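PDB 5TS9: chorismate mutase from Paraburkholderia phymatum, which probably catalyses the rearrangement of chorismate to prephenate, as an all-helical chorismate mutase of the type II family. Local coordinates for residues A33-K36 with W37-Q41. Residues are numbered along the deposited sequence; the frame is centred on the assembly and turned at random.
Sequences ALSK and WDTGQ
Ala33 O accepts a hydrogen bond from the backbone N of Trp37 at 2.8 Å, with the donor nearly in line with the carbonyl. The small, buried methyl of Ala33 lets the helix lie close against Trp92 of helix 67-95. The indole of Trp37, its CG anti to the backbone N (chi1 171°), leads away to Leu89 and Arg93 of that helix, a broad surface for helix-to-helix packing. Leu34 follows: its O accepts a hydrogen bond from Asp38 N at 2.9 Å, while its branched, apolar side chain packs against Trp92, Pro99 and Thr101. The carboxylate of exposed Asp38 bends back beside Leu34 O, CG 3.3 Å from that oxygen, with OD1 in plane at the indole edge; OD2 forms a salt bridge with Arg103, which Leu34 also touches.

Ser35 O accepts a hydrogen bond from Thr39 N at 2.9 Å. A chi1 of 66° sets Thr39 OG1 near the same Ser35 O, with CG2 also beside that oxygen, and lets OG1 accept a nearly straight hydrogen bond from Gln41 N (3.2 Å). A water links Ser35 OG to Thr39 OG1, two short hydroxyl side chains sharing one solvent molecule. Lys36 O accepts from Gly40 N at 2.8 Å, the most bent of the four backbone bonds (136° at the hydrogen); a second water donates to both Lys36 O and Gln41 O. The long, extended Lys36 chain runs past Gln41 O, its CB 3.5 Å from that oxygen, and NZ hydrogen-bonds to Gln85 OE1 and Val43 O.

Gly40, with no CB to crowd the carbonyl before it, takes positive phi (79°). Successive i+4 to i bonds, this glycine and the ST turn of Thr39 make up the C-terminal end of an alpha-helix, here helix 16-39 of the all-helical chorismate mutase fold.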
# COMPACT_ATOMS: atom_id res chain seq x y z
N ALA A 33 -14.76 2.83 -0.63
CA ALA A 33 -14.42 4.22 -0.32
C ALA A 33 -15.66 5.11 -0.29
O ALA A 33 -15.84 5.90 0.63
CB ALA A 33 -13.42 4.75 -1.35
N LEU A 34 -16.53 4.99 -1.30
CA LEU A 34 -17.78 5.76 -1.32
C LEU A 34 -18.59 5.53 -0.06
O LEU A 34 -19.11 6.48 0.55
CB LEU A 34 -18.61 5.37 -2.54
CG LEU A 34 -18.10 5.75 -3.93
CD1 LEU A 34 -19.00 5.11 -5.02
CD2 LEU A 34 -18.02 7.28 -4.08
N SER A 35 -18.75 4.27 0.33
CA SER A 35 -19.54 3.96 1.51
C SER A 35 -18.92 4.57 2.76
O SER A 35 -19.63 5.10 3.62
CB SER A 35 -19.66 2.45 1.67
OG SER A 35 -20.25 2.14 2.93
N LYS A 36 -17.60 4.50 2.87
CA LYS A 36 -16.93 5.07 4.04
C LYS A 36 -16.95 6.59 4.00
O LYS A 36 -16.97 7.23 5.05
CB LYS A 36 -15.51 4.52 4.14
CG LYS A 36 -15.51 3.05 4.58
CD LYS A 36 -14.12 2.48 4.69
CE LYS A 36 -14.18 1.01 5.15
NZ LYS A 36 -12.89 0.30 4.74
N TRP A 37 -16.96 7.18 2.81
CA TRP A 37 -17.17 8.62 2.68
C TRP A 37 -18.56 9.02 3.19
O TRP A 37 -18.70 10.02 3.90
CB TRP A 37 -16.98 9.04 1.22
CG TRP A 37 -17.38 10.50 0.91
CD1 TRP A 37 -18.62 10.97 0.56
CD2 TRP A 37 -16.51 11.64 0.92
NE1 TRP A 37 -18.57 12.33 0.36
CE2 TRP A 37 -17.29 12.76 0.58
CE3 TRP A 37 -15.15 11.81 1.20
CZ2 TRP A 37 -16.75 14.05 0.50
CZ3 TRP A 37 -14.61 13.09 1.11
CH2 TRP A 37 -15.41 14.19 0.77
N ASP A 38 -19.59 8.23 2.87
CA ASP A 38 -20.94 8.52 3.33
C ASP A 38 -21.07 8.35 4.85
O ASP A 38 -21.66 9.20 5.53
CB ASP A 38 -21.95 7.62 2.62
CG ASP A 38 -22.04 7.88 1.11
OD1 ASP A 38 -21.48 8.91 0.65
OD2 ASP A 38 -22.64 7.06 0.39
N THR A 39 -20.51 7.27 5.40
CA THR A 39 -20.78 6.91 6.79
C THR A 39 -19.73 7.44 7.76
O THR A 39 -20.00 7.51 8.96
CB THR A 39 -20.85 5.39 6.97
OG1 THR A 39 -19.56 4.83 6.69
CG2 THR A 39 -21.86 4.78 6.03
N GLY A 40 -18.55 7.80 7.27
CA GLY A 40 -17.47 8.20 8.14
C GLY A 40 -16.72 7.06 8.79
O GLY A 40 -15.86 7.31 9.64
N GLN A 41 -17.01 5.82 8.41
CA GLN A 41 -16.29 4.69 8.97
C GLN A 41 -14.82 4.72 8.52
O GLN A 41 -14.51 5.17 7.41
CB GLN A 41 -16.95 3.38 8.56
CG GLN A 41 -18.32 3.17 9.19
CD GLN A 41 -18.30 3.44 10.68
OE1 GLN A 41 -19.01 4.31 11.19
NE2 GLN A 41 -17.48 2.68 11.40
O HOH W 1 -19.15 2.24 5.63
O HOH W 2 -14.04 7.68 6.36